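Local coordinates for BolA-like protein (Babesia bovis, PDB 3O2E), which has no established function but, as a member of the BolA/IbaG family, may take part in binding a two-iron, two-sulfur cluster, at residues S26-E29 against E30-S34. Residues are numbered along the deposited sequence; the frame is centred on the assembly and turned at random.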
ATOM      1  N   SER A  26       4.483   9.837  -3.110  1.00 17.69           N
ATOM      2  CA  SER A  26       5.901   9.479  -2.994  0.50 18.29           C
ATOM      3  C   SER A  26       6.261   8.891  -1.626  1.00 17.29           C
ATOM      4  O   SER A  26       7.008   7.916  -1.536  1.00 16.65           O
ATOM      5  CB  SER A  26       6.778  10.701  -3.257  0.50 19.81           C
ATOM      6  OG  SER A  26       6.518  11.253  -4.538  0.50 22.94           O
ATOM      7  N   ILE A  27       5.768   9.491  -0.546  1.00 16.38           N
ATOM      8  CA  ILE A  27       6.032   8.947   0.813  1.00 17.30           C
ATOM      9  C   ILE A  27       5.412   7.591   1.002  1.00 15.70           C
ATOM     10  O   ILE A  27       6.013   6.709   1.596  1.00 16.89           O
ATOM     11  CB  ILE A  27       5.510   9.873   1.965  1.00 17.33           C
ATOM     12  CG1 ILE A  27       6.483  11.036   2.115  1.00 21.84           C
ATOM     13  CG2 ILE A  27       5.470   9.103   3.303  1.00 17.57           C
ATOM     14  CD1 ILE A  27       6.081  12.131   3.080  1.00 23.44           C
ATOM     15  N   VAL A  28       4.193   7.419   0.497  1.00 15.92           N
ATOM     16  CA  VAL A  28       3.477   6.137   0.580  1.00 14.09           C
ATOM     17  C   VAL A  28       4.268   5.079  -0.178  1.00 14.28           C
ATOM     18  O   VAL A  28       4.460   3.975   0.313  1.00 13.30           O
ATOM     19  CB  VAL A  28       2.024   6.248  -0.006  1.00 14.03           C
ATOM     20  CG1 VAL A  28       1.325   4.853  -0.177  1.00 10.14           C
ATOM     21  CG2 VAL A  28       1.165   7.193   0.852  1.00 15.07           C
ATOM     22  N   GLU A  29       4.698   5.423  -1.392  1.00 14.64           N
ATOM     23  CA  GLU A  29       5.476   4.541  -2.196  1.00 14.22           C
ATOM     24  C   GLU A  29       6.776   4.151  -1.491  1.00 14.85           C
ATOM     25  O   GLU A  29       7.161   3.000  -1.529  1.00 14.16           O
ATOM     26  CB  GLU A  29       5.780   5.190  -3.529  1.00 15.12           C
ATOM     27  CG  GLU A  29       4.606   5.181  -4.492  1.00 15.64           C
ATOM     28  CD  GLU A  29       4.872   5.980  -5.765  1.00 22.98           C
ATOM     29  OE1 GLU A  29       5.733   6.908  -5.742  1.00 26.41           O
ATOM     30  OE2 GLU A  29       4.197   5.702  -6.772  1.00 23.29           O
ATOM     31  N   GLU A  30       7.456   5.120  -0.892  1.00 15.91           N
ATOM     32  CA  GLU A  30       8.723   4.875  -0.211  1.00 18.08           C
ATOM     33  C   GLU A  30       8.538   3.968   1.020  1.00 16.42           C
ATOM     34  O   GLU A  30       9.343   3.081   1.265  1.00 17.11           O
ATOM     35  CB  GLU A  30       9.389   6.234   0.098  1.00 20.04           C
ATOM     36  CG  GLU A  30      10.429   6.335   1.239  1.00 28.43           C
ATOM     37  CD  GLU A  30      10.517   7.795   1.786  1.00 36.46           C
ATOM     38  OE1 GLU A  30      10.526   8.740   0.961  1.00 43.56           O
ATOM     39  OE2 GLU A  30      10.504   8.014   3.029  1.00 41.58           O
ATOM     40  N   ARG A  31       7.496   4.207   1.804  1.00 15.32           N
ATOM     41  CA  ARG A  31       7.221   3.406   2.983  1.00 15.42           C
ATOM     42  C   ARG A  31       6.930   2.005   2.579  1.00 14.59           C
ATOM     43  O   ARG A  31       7.461   1.072   3.169  1.00 14.25           O
ATOM     44  CB  ARG A  31       6.004   3.931   3.741  1.00 15.92           C
ATOM     45  CG  ARG A  31       6.186   5.235   4.435  1.00 19.61           C
ATOM     46  CD  ARG A  31       7.037   5.139   5.656  1.00 24.85           C
ATOM     47  NE  ARG A  31       7.309   6.499   6.057  1.00 32.02           N
ATOM     48  CZ  ARG A  31       8.319   7.229   5.591  1.00 39.24           C
ATOM     49  NH1 ARG A  31       9.214   6.715   4.742  1.00 42.42           N
ATOM     50  NH2 ARG A  31       8.442   8.492   5.979  1.00 43.01           N
ATOM     51  N   LEU A  32       6.055   1.843   1.577  1.00 13.59           N
ATOM     52  CA  LEU A  32       5.688   0.487   1.113  1.00 12.83           C
ATOM     53  C   LEU A  32       6.888  -0.241   0.563  1.00 12.62           C
ATOM     54  O   LEU A  32       7.077  -1.427   0.849  1.00 13.34           O
ATOM     55  CB  LEU A  32       4.546   0.525   0.058  1.00 11.39           C
ATOM     56  CG  LEU A  32       3.198   1.082   0.484  1.00 14.08           C
ATOM     57  CD1 LEU A  32       2.173   1.041  -0.665  1.00 12.42           C
ATOM     58  CD2 LEU A  32       2.691   0.299   1.617  1.00 13.74           C
ATOM     59  N   ARG A  33       7.669   0.433  -0.289  1.00 13.28           N
ATOM     60  CA  ARG A  33       8.898  -0.183  -0.837  1.00 14.20           C
ATOM     61  C   ARG A  33       9.894  -0.555   0.246  1.00 14.83           C
ATOM     62  O   ARG A  33      10.523  -1.606   0.208  1.00 13.63           O
ATOM     63  CB  ARG A  33       9.582   0.745  -1.844  1.00 15.00           C
ATOM     64  CG  ARG A  33       8.791   0.800  -3.103  1.00 15.96           C
ATOM     65  CD  ARG A  33       9.214   1.903  -4.045  1.00 17.03           C
ATOM     66  NE  ARG A  33       8.475   1.654  -5.287  1.00 19.79           N
ATOM     67  CZ  ARG A  33       8.018   2.560  -6.151  1.00 21.07           C
ATOM     68  NH1 ARG A  33       8.225   3.860  -5.955  1.00 22.00           N
ATOM     69  NH2 ARG A  33       7.351   2.117  -7.245  1.00 24.18           N
ATOM     70  N   SER A  34      10.077   0.334   1.208  1.00 16.04           N
ATOM     71  CA  SER A  34      11.018   0.074   2.277  1.00 18.05           C
ATOM     72  C   SER A  34      10.645  -1.190   3.083  1.00 17.90           C
ATOM     73  O   SER A  34      11.517  -2.035   3.329  1.00 16.64           O
ATOM     74  CB  SER A  34      11.131   1.287   3.173  1.00 19.55           C
ATOM     75  OG  SER A  34      11.907   0.956   4.300  1.00 25.60           O
TER
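The first helix of the BolA-like fold, residues 25-36, sets Ile27 alongside Arg31, Val28 beside Leu32 and Glu29 beside Arg33, each pair one turn apart. Consecutive i to i+4 backbone bonds hold this spacing, among them Arg31 N to Ile27 O and Leu32 N to Val28 O, the latter 2.9 Å long with an N-H...O angle of 167°. Val28 and Leu32 form the buried stripe: CG1 of Val28, set anti to its own N (chi1 169°), lies 3.9 Å from Leu32 CD1, the two side chains running alongside in one direction. The helix packs by this stripe across a three-stranded mixed sheet, Val28 against Val43 and Phe54, Leu32 against Leu41, Ala56 and Ile58. Val28 also comes near Ile86 on strand 86-94, which with His87 belongs to the magnesium site of this crystal, though the ion itself is about 12 Å from the Val28 side chain. On one flank, Ile27 CG2 sits over a face of the Arg31 guanidinium, offset toward its rim and 4.0 Å from NH2. The arginine chain bends at chi2, and its NH1 meets Glu30 OE2 at a short 2.5 Å in a salt bridge, approaching the anti side of that oxygen from 30° out of the carboxylate plane. Arg31 NE is engaged by Glu82 in a second salt bridge, and the two carboxylates probably limit the rotation of the guanidinium. On the other flank the extended side chains of Glu29 and Arg33 run side by side. Glu29 OE1 to Arg33 NH1 is a long salt bridge of 3.9 Å, while Glu29 CB lies 3.7 Å from the same nitrogen, oblique to the guanidinium plane; Val43 and Leu41 of strand 40-45 touch Glu29 and Arg33 respectively.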